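PDB 3PE7: oligogalacturonate lyase from Yersinia enterocolitica subsp. enterocolitica, which cleaves short pectin-derived oligogalacturonates by beta-elimination, most likely in the cytoplasm, on a seven-bladed beta-propeller that binds manganese. Local coordinates for residues H159-T164 against N187-H192; C206-H211 against D215-L220. One frame throughout, in Å; residues are numbered along the deposited sequence.

Interaction 1 (H159-T164 against N187-H192)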
ATOM      1  N   HIS A 159      14.624  -5.176  12.689  1.00 21.86           N
ATOM      2  CA  HIS A 159      15.911  -4.479  12.754  1.00 22.30           C
ATOM      3  C   HIS A 159      17.103  -5.411  12.542  1.00 22.22           C
ATOM      4  O   HIS A 159      17.952  -5.161  11.673  1.00 22.90           O
ATOM      5  CB  HIS A 159      16.044  -3.719  14.086  1.00 22.98           C
ATOM      6  CG  HIS A 159      17.304  -2.915  14.199  1.00 24.42           C
ATOM      7  ND1 HIS A 159      18.459  -3.418  14.756  1.00 27.04           N
ATOM      8  CD2 HIS A 159      17.592  -1.651  13.812  1.00 25.30           C
ATOM      9  CE1 HIS A 159      19.401  -2.492  14.723  1.00 26.65           C
ATOM     10  NE2 HIS A 159      18.904  -1.414  14.146  1.00 24.92           N
ATOM     11  N   GLU A 160      17.148  -6.500  13.311  1.00 21.23           N
ATOM     12  CA  GLU A 160      18.261  -7.454  13.279  1.00 20.58           C
ATOM     13  C   GLU A 160      18.368  -8.224  11.968  1.00 19.70           C
ATOM     14  O   GLU A 160      19.462  -8.646  11.571  1.00 19.48           O
ATOM     15  CB  GLU A 160      18.157  -8.452  14.445  1.00 21.73           C
ATOM     16  CG  GLU A 160      18.328  -7.807  15.843  1.00 23.28           C
ATOM     17  CD  GLU A 160      19.645  -7.070  16.006  1.00 27.26           C
ATOM     18  OE1 GLU A 160      20.708  -7.661  15.716  1.00 28.97           O
ATOM     19  OE2 GLU A 160      19.613  -5.898  16.443  1.00 29.52           O
ATOM     20  N   PHE A 161      17.228  -8.413  11.302  1.00 18.46           N
ATOM     21  CA  PHE A 161      17.188  -9.193  10.069  1.00 17.29           C
ATOM     22  C   PHE A 161      18.100  -8.596   8.992  1.00 17.06           C
ATOM     23  O   PHE A 161      18.736  -9.328   8.226  1.00 17.55           O
ATOM     24  CB  PHE A 161      15.752  -9.269   9.554  1.00 16.83           C
ATOM     25  CG  PHE A 161      15.573 -10.221   8.420  1.00 15.28           C
ATOM     26  CD1 PHE A 161      15.842 -11.584   8.579  1.00 13.04           C
ATOM     27  CD2 PHE A 161      15.136  -9.766   7.181  1.00 14.00           C
ATOM     28  CE1 PHE A 161      15.673 -12.471   7.512  1.00 13.38           C
ATOM     29  CE2 PHE A 161      14.957 -10.657   6.118  1.00 14.49           C
ATOM     30  CZ  PHE A 161      15.230 -12.006   6.285  1.00 12.59           C
ATOM     31  N   TYR A 162      18.140  -7.273   8.948  1.00 16.88           N
ATOM     32  CA  TYR A 162      18.953  -6.539   7.972  1.00 17.54           C
ATOM     33  C   TYR A 162      20.429  -6.982   7.977  1.00 17.72           C
ATOM     34  O   TYR A 162      21.039  -7.149   6.921  1.00 17.02           O
ATOM     35  CB  TYR A 162      18.844  -5.037   8.244  1.00 17.50           C
ATOM     36  CG  TYR A 162      19.899  -4.183   7.558  1.00 18.11           C
ATOM     37  CD1 TYR A 162      20.969  -3.639   8.283  1.00 18.18           C
ATOM     38  CD2 TYR A 162      19.821  -3.913   6.196  1.00 18.55           C
ATOM     39  CE1 TYR A 162      21.939  -2.854   7.658  1.00 19.15           C
ATOM     40  CE2 TYR A 162      20.791  -3.135   5.556  1.00 18.91           C
ATOM     41  CZ  TYR A 162      21.844  -2.606   6.293  1.00 19.60           C
ATOM     42  OH  TYR A 162      22.792  -1.824   5.670  1.00 20.53           O
ATOM     43  N   PHE A 163      20.974  -7.207   9.165  1.00 18.15           N
ATOM     44  CA  PHE A 163      22.396  -7.527   9.308  1.00 18.85           C
ATOM     45  C   PHE A 163      22.751  -8.952   8.891  1.00 18.96           C
ATOM     46  O   PHE A 163      23.939  -9.264   8.711  1.00 19.67           O
ATOM     47  CB  PHE A 163      22.843  -7.269  10.749  1.00 19.45           C
ATOM     48  CG  PHE A 163      22.621  -5.858  11.204  1.00 20.45           C
ATOM     49  CD1 PHE A 163      23.582  -4.879  10.966  1.00 22.27           C
ATOM     50  CD2 PHE A 163      21.447  -5.502  11.864  1.00 21.69           C
ATOM     51  CE1 PHE A 163      23.376  -3.562  11.395  1.00 21.68           C
ATOM     52  CE2 PHE A 163      21.229  -4.176  12.296  1.00 22.89           C
ATOM     53  CZ  PHE A 163      22.196  -3.214  12.061  1.00 23.39           C
ATOM     54  N   THR A 164      21.739  -9.804   8.722  1.00 18.39           N
ATOM     55  CA  THR A 164      21.952 -11.196   8.320  1.00 18.80           C
ATOM     56  C   THR A 164      22.252 -11.370   6.834  1.00 18.37           C
ATOM     57  O   THR A 164      22.621 -12.453   6.411  1.00 18.32           O
ATOM     58  CB  THR A 164      20.758 -12.108   8.689  1.00 18.75           C
ATOM     59  OG1 THR A 164      19.608 -11.731   7.928  1.00 19.45           O
ATOM     60  CG2 THR A 164      20.441 -12.046  10.186  1.00 19.62           C
ATOM     61  N   ASN A 187      22.657 -11.179  -1.862  1.00 16.20           N
ATOM     62  CA  ASN A 187      22.674 -11.437  -0.422  1.00 16.94           C
ATOM     63  C   ASN A 187      22.545 -10.135   0.366  1.00 16.42           C
ATOM     64  O   ASN A 187      23.416  -9.746   1.153  1.00 17.63           O
ATOM     65  CB  ASN A 187      23.924 -12.230  -0.027  1.00 16.98           C
ATOM     66  CG  ASN A 187      23.915 -13.643  -0.583  1.00 19.50           C
ATOM     67  OD1 ASN A 187      22.881 -14.163  -1.015  1.00 19.96           O
ATOM     68  ND2 ASN A 187      25.081 -14.274  -0.582  1.00 20.83           N
ATOM     69  N   GLN A 188      21.451  -9.429   0.107  1.00 16.05           N
ATOM     70  CA  GLN A 188      21.052  -8.285   0.934  1.00 15.67           C
ATOM     71  C   GLN A 188      19.532  -8.175   0.880  1.00 14.25           C
ATOM     72  O   GLN A 188      18.893  -8.653  -0.053  1.00 14.52           O
ATOM     73  CB  GLN A 188      21.747  -6.973   0.523  1.00 15.60           C
ATOM     74  CG  GLN A 188      21.270  -6.301  -0.778  1.00 17.81           C
ATOM     75  CD  GLN A 188      22.179  -5.146  -1.194  1.00 17.68           C
ATOM     76  OE1 GLN A 188      22.544  -4.292  -0.375  1.00 19.38           O
ATOM     77  NE2 GLN A 188      22.570  -5.129  -2.469  1.00 17.84           N
ATOM     78  N   TRP A 189      18.957  -7.553   1.897  1.00 13.67           N
ATOM     79  CA  TRP A 189      17.501  -7.503   2.023  1.00 12.65           C
ATOM     80  C   TRP A 189      16.889  -6.604   0.945  1.00 11.89           C
ATOM     81  O   TRP A 189      17.071  -5.382   0.968  1.00 12.32           O
ATOM     82  CB  TRP A 189      17.144  -6.956   3.396  1.00 12.41           C
ATOM     83  CG  TRP A 189      15.731  -7.190   3.823  1.00 13.27           C
ATOM     84  CD1 TRP A 189      14.726  -7.784   3.110  1.00 11.48           C
ATOM     85  CD2 TRP A 189      15.168  -6.815   5.078  1.00 12.15           C
ATOM     86  NE1 TRP A 189      13.561  -7.806   3.860  1.00 13.38           N
ATOM     87  CE2 TRP A 189      13.813  -7.212   5.067  1.00 12.89           C
ATOM     88  CE3 TRP A 189      15.683  -6.171   6.219  1.00 14.38           C
ATOM     89  CZ2 TRP A 189      12.959  -6.992   6.154  1.00 12.92           C
ATOM     90  CZ3 TRP A 189      14.842  -5.962   7.303  1.00 14.23           C
ATOM     91  CH2 TRP A 189      13.486  -6.373   7.258  1.00 12.72           C
ATOM     92  N   LEU A 190      16.182  -7.227   0.008  1.00 11.77           N
ATOM     93  CA  LEU A 190      15.456  -6.504  -1.040  1.00 12.56           C
ATOM     94  C   LEU A 190      13.975  -6.433  -0.707  1.00 12.10           C
ATOM     95  O   LEU A 190      13.401  -7.367  -0.132  1.00 12.48           O
ATOM     96  CB  LEU A 190      15.651  -7.195  -2.387  1.00 13.34           C
ATOM     97  CG  LEU A 190      17.113  -7.336  -2.818  1.00 13.86           C
ATOM     98  CD1 LEU A 190      17.160  -8.001  -4.174  1.00 15.62           C
ATOM     99  CD2 LEU A 190      17.846  -5.997  -2.848  1.00 13.71           C
ATOM    100  N   GLY A 191      13.350  -5.318  -1.070  1.00 12.35           N
ATOM    101  CA  GLY A 191      11.951  -5.109  -0.734  1.00 12.20           C
ATOM    102  C   GLY A 191      11.193  -4.262  -1.742  1.00 12.91           C
ATOM    103  O   GLY A 191      11.781  -3.685  -2.670  1.00 13.07           O
ATOM    104  N   HIS A 192       9.880  -4.217  -1.543  1.00 13.01           N
ATOM    105  CA  HIS A 192       8.954  -3.297  -2.240  1.00 13.70           C
ATOM    106  C   HIS A 192       9.201  -3.169  -3.758  1.00 13.74           C
ATOM    107  O   HIS A 192       9.393  -2.044  -4.260  1.00 13.23           O
ATOM    108  CB  HIS A 192       8.963  -1.913  -1.551  1.00 14.46           C
ATOM    109  CG  HIS A 192       7.804  -1.025  -1.927  1.00 15.41           C
ATOM    110  ND1 HIS A 192       7.929   0.348  -2.038  1.00 19.09           N
ATOM    111  CD2 HIS A 192       6.516  -1.311  -2.235  1.00 18.76           C
ATOM    112  CE1 HIS A 192       6.769   0.865  -2.404  1.00 17.43           C
ATOM    113  NE2 HIS A 192       5.890  -0.116  -2.515  1.00 16.53           N
TER
HETATM  114  O   HOH W   1      20.804  -7.093   4.074  1.00 15.38           O
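Phe161 sets the edge of its ring against one face of the Trp189 indole, a T-shaped pair whose planes stand at 90° and whose centroids (phenyl and six-membered indole ring) are 4.8 Å apart. The CD2 corner does the touching: it lies over the centre of the indole, 3.6 Å from Trp189 CE2, while the neighbouring CE2 of Phe161 reaches toward Trp189 NE1. Tyr162 adds a second, smaller contact without using its ring. Its CB lies 3.9 Å from Trp189 CE3, near the indole plane, so the tryptophan is touched on a face and at its rim by successive residues. With CG of Trp189 anti to the backbone N (chi1 -164°), the indole is carried across to 159-164. No direct hydrogen bond spans the two segments, but one water bridges the two backbones, donating to Tyr162 O (2.9 Å) and accepting from Trp189 N (2.9 Å). Within 159-164, Phe161 O accepts from both Thr164 N and Thr164 OG1, the hydroxyl lying 2.6 Å from Phe161 O, a second grip on the same carbonyl. Phe158 and Tyr127 also meet the indole, and Ile144 of strand 138-145 touches Phe161. The result is an aromatic cluster joining helix 155-161, inserted between strands of one propeller sheet, to the residue that leads into strand 190-196 in the next.

Interaction 2 (C206-H211 against D215-L220); sequences CHEGPH and DARMWL
This is a beta-hairpin contact, at the end where strand 202-207 leaves strand 218-222 for the connecting loop, and it combines a short antiparallel pairing with a ring stack and a salt bridge. Cys206 and Met218 form a non-hydrogen-bonded pair, CA to CA 4.8 Å, and next to it His207 N donates to Arg217 O at 3.0 Å. On one side of the hairpin the His207 ring lies face to face with the five-membered ring of Trp219, centroids 3.8 Å apart and planes at 22°. Two bonds fix these rings. His207 ND1 donates to the syn lone pair of Asp215 OD2 at 2.7 Å, the carboxylate being nearly coplanar with the imidazole (8°), and Trp219 NE1 donates to Ala216 O at 2.9 Å. On the side that carries Cys206, Arg217 bends at chi2 (-81°) and chi3 and doubles back, and Cys206 SG lies over one face of its guanidinium, 3.6 Å from Arg217 CZ. Arg217 NH2 makes a salt bridge to Glu208 OE1 at 2.8 Å, although the hydrogen bond within it is weak. A water accepts from Arg217 NE and donates to His207 O and Gly209 O, while Gly209 N donates a hydrogen bond to Glu208 OE2. The Glu208 side chain is about 11 Å from the bound manganese, so the Glu208-Arg217 pair sits near the metal site without ligating the ion. Arg217 NH1 continues to Glu243 of strand 238-245 in the next sheet, and on the other flank strand 190-196 pairs with strand 202-207 through Gly191 and Cys206.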
ATOM      1  N   CYS A 206      13.582  -1.580  -3.276  1.00 12.26           N
ATOM      2  CA  CYS A 206      14.376  -0.968  -2.211  1.00 12.68           C
ATOM      3  C   CYS A 206      15.394  -1.909  -1.583  1.00 12.35           C
ATOM      4  O   CYS A 206      15.295  -3.140  -1.683  1.00 12.99           O
ATOM      5  CB  CYS A 206      13.475  -0.379  -1.105  1.00 12.90           C
ATOM      6  SG  CYS A 206      12.617  -1.594  -0.043  1.00 14.84           S
ATOM      7  N   HIS A 207      16.365  -1.294  -0.923  1.00 13.11           N
ATOM      8  CA  HIS A 207      17.181  -2.003   0.061  1.00 13.37           C
ATOM      9  C   HIS A 207      16.485  -1.769   1.384  1.00 14.00           C
ATOM     10  O   HIS A 207      16.470  -0.642   1.897  1.00 14.05           O
ATOM     11  CB  HIS A 207      18.605  -1.464   0.073  1.00 13.53           C
ATOM     12  CG  HIS A 207      19.408  -1.858  -1.132  1.00 13.88           C
ATOM     13  ND1 HIS A 207      20.740  -1.527  -1.274  1.00 13.79           N
ATOM     14  CD2 HIS A 207      19.070  -2.547  -2.249  1.00 14.78           C
ATOM     15  CE1 HIS A 207      21.189  -2.001  -2.424  1.00 14.50           C
ATOM     16  NE2 HIS A 207      20.192  -2.606  -3.044  1.00 13.57           N
ATOM     17  N   GLU A 208      15.858  -2.829   1.892  1.00 14.73           N
ATOM     18  CA  GLU A 208      15.126  -2.762   3.164  1.00 15.95           C
ATOM     19  C   GLU A 208      16.110  -2.767   4.334  1.00 16.79           C
ATOM     20  O   GLU A 208      17.226  -3.288   4.224  1.00 16.65           O
ATOM     21  CB  GLU A 208      14.107  -3.911   3.260  1.00 16.09           C
ATOM     22  CG  GLU A 208      13.097  -3.782   4.426  1.00 17.22           C
ATOM     23  CD  GLU A 208      12.466  -2.403   4.490  1.00 17.43           C
ATOM     24  OE1 GLU A 208      11.517  -2.170   3.744  1.00 20.27           O
ATOM     25  OE2 GLU A 208      12.927  -1.549   5.271  1.00 19.47           O
ATOM     26  N   GLY A 209      15.694  -2.169   5.446  1.00 17.68           N
ATOM     27  CA  GLY A 209      16.538  -2.088   6.626  1.00 18.87           C
ATOM     28  C   GLY A 209      16.478  -0.704   7.240  1.00 20.17           C
ATOM     29  O   GLY A 209      15.790   0.182   6.718  1.00 19.81           O
ATOM     30  N   PRO A 210      17.185  -0.510   8.365  1.00 21.04           N
ATOM     31  CA  PRO A 210      17.195   0.754   9.090  1.00 21.94           C
ATOM     32  C   PRO A 210      17.490   1.925   8.162  1.00 22.49           C
ATOM     33  O   PRO A 210      18.468   1.887   7.403  1.00 22.22           O
ATOM     34  CB  PRO A 210      18.336   0.567  10.096  1.00 21.92           C
ATOM     35  CG  PRO A 210      18.388  -0.915  10.322  1.00 21.81           C
ATOM     36  CD  PRO A 210      18.096  -1.499   8.967  1.00 20.71           C
ATOM     37  N   HIS A 211      16.653   2.959   8.248  1.00 23.90           N
ATOM     38  CA  HIS A 211      16.695   4.109   7.342  1.00 24.39           C
ATOM     39  C   HIS A 211      18.052   4.793   7.286  1.00 24.82           C
ATOM     40  O   HIS A 211      18.465   5.296   6.228  1.00 24.76           O
ATOM     41  CB  HIS A 211      15.614   5.138   7.730  1.00 24.70           C
ATOM     42  CG  HIS A 211      15.808   5.735   9.090  1.00 26.88           C
ATOM     43  ND1 HIS A 211      16.438   6.943   9.291  1.00 28.05           N
ATOM     44  CD2 HIS A 211      15.457   5.284  10.320  1.00 28.22           C
ATOM     45  CE1 HIS A 211      16.471   7.212  10.586  1.00 29.71           C
ATOM     46  NE2 HIS A 211      15.878   6.222  11.233  1.00 29.93           N
ATOM     47  N   ASP A 215      22.834   1.649   2.522  1.00 20.91           N
ATOM     48  CA  ASP A 215      23.652   2.351   1.526  1.00 20.71           C
ATOM     49  C   ASP A 215      22.815   3.357   0.712  1.00 20.16           C
ATOM     50  O   ASP A 215      23.159   4.538   0.598  1.00 19.79           O
ATOM     51  CB  ASP A 215      24.413   1.350   0.616  1.00 21.26           C
ATOM     52  CG  ASP A 215      23.482   0.397  -0.191  1.00 22.09           C
ATOM     53  OD1 ASP A 215      23.962  -0.145  -1.217  1.00 23.02           O
ATOM     54  OD2 ASP A 215      22.301   0.167   0.164  1.00 20.88           O
ATOM     55  N   ALA A 216      21.700   2.877   0.179  1.00 19.26           N
ATOM     56  CA  ALA A 216      20.737   3.714  -0.524  1.00 19.22           C
ATOM     57  C   ALA A 216      19.419   2.985  -0.507  1.00 18.96           C
ATOM     58  O   ALA A 216      19.358   1.769  -0.723  1.00 18.88           O
ATOM     59  CB  ALA A 216      21.184   3.989  -1.962  1.00 19.36           C
ATOM     60  N   ARG A 217      18.359   3.732  -0.228  1.00 18.66           N
ATOM     61  CA  ARG A 217      17.042   3.164  -0.132  1.00 18.54           C
ATOM     62  C   ARG A 217      16.535   2.703  -1.493  1.00 16.93           C
ATOM     63  O   ARG A 217      16.149   1.564  -1.651  1.00 16.48           O
ATOM     64  CB  ARG A 217      16.083   4.206   0.429  1.00 18.75           C
ATOM     65  CG  ARG A 217      15.145   3.683   1.444  1.00 24.48           C
ATOM     66  CD  ARG A 217      13.951   2.966   0.903  1.00 26.76           C
ATOM     67  NE  ARG A 217      13.643   1.935   1.860  1.00 30.67           N
ATOM     68  CZ  ARG A 217      12.462   1.363   2.066  1.00 29.96           C
ATOM     69  NH1 ARG A 217      11.391   1.694   1.361  1.00 31.73           N
ATOM     70  NH2 ARG A 217      12.376   0.431   2.996  1.00 26.97           N
ATOM     71  N   MET A 218      16.551   3.601  -2.475  1.00 16.24           N
ATOM     72  CA  MET A 218      15.743   3.441  -3.680  1.00 14.76           C
ATOM     73  C   MET A 218      16.585   3.083  -4.902  1.00 14.01           C
ATOM     74  O   MET A 218      17.596   3.726  -5.185  1.00 14.94           O
ATOM     75  CB  MET A 218      14.961   4.728  -3.976  1.00 14.81           C
ATOM     76  CG  MET A 218      13.951   5.143  -2.907  1.00 16.17           C
ATOM     77  SD  MET A 218      13.435   6.875  -3.151  1.00 17.79           S
ATOM     78  CE  MET A 218      12.324   6.740  -4.510  1.00 24.85           C
ATOM     79  N   TRP A 219      16.123   2.065  -5.618  1.00 13.69           N
ATOM     80  CA  TRP A 219      16.807   1.537  -6.797  1.00 13.34           C
ATOM     81  C   TRP A 219      15.842   1.337  -7.952  1.00 13.23           C
ATOM     82  O   TRP A 219      14.630   1.179  -7.759  1.00 12.55           O
ATOM     83  CB  TRP A 219      17.471   0.193  -6.454  1.00 13.70           C
ATOM     84  CG  TRP A 219      18.540   0.373  -5.420  1.00 14.60           C
ATOM     85  CD1 TRP A 219      18.352   0.554  -4.079  1.00 15.01           C
ATOM     86  CD2 TRP A 219      19.957   0.446  -5.641  1.00 14.16           C
ATOM     87  NE1 TRP A 219      19.558   0.711  -3.452  1.00 14.97           N
ATOM     88  CE2 TRP A 219      20.560   0.649  -4.384  1.00 15.22           C
ATOM     89  CE3 TRP A 219      20.777   0.338  -6.784  1.00 14.45           C
ATOM     90  CZ2 TRP A 219      21.952   0.763  -4.221  1.00 15.95           C
ATOM     91  CZ3 TRP A 219      22.176   0.446  -6.619  1.00 15.95           C
ATOM     92  CH2 TRP A 219      22.736   0.655  -5.345  1.00 15.22           C
ATOM     93  N   LEU A 220      16.377   1.398  -9.163  1.00 12.84           N
ATOM     94  CA  LEU A 220      15.643   0.999 -10.343  1.00 13.29           C
ATOM     95  C   LEU A 220      16.433  -0.113 -11.025  1.00 13.75           C
ATOM     96  O   LEU A 220      17.660  -0.188 -10.907  1.00 13.51           O
ATOM     97  CB  LEU A 220      15.488   2.166 -11.322  1.00 13.96           C
ATOM     98  CG  LEU A 220      14.737   3.419 -10.896  1.00 13.33           C
ATOM     99  CD1 LEU A 220      14.787   4.401 -12.064  1.00 16.46           C
ATOM    100  CD2 LEU A 220      13.281   3.075 -10.587  1.00 14.85           C
TER
HETATM  101  O   HOH W   2      15.319   0.879   4.023  1.00 14.35           O

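In the fold
Followed from the N terminus, interaction 1 comes first: helix 155-161 lies in the connection between strands 138-145 and 168-174, and the chain runs through strands 168-174 and 180-186 before 187-192 returns to meet it, closing a loop of 22 intervening residues. Interaction 2 opens only afterwards and closes a tight one, with three residues between its segments. The two are therefore in series, neither nested nor crossed. They meet in one four-stranded sheet, where strands 190-196 and 202-207 are neighbours: Trp189 O and Glu208 N, 3.0 Å apart, probably hydrogen-bond. Tyr162 also packs on Pro210, tying segment 159-164 to the hairpin loop.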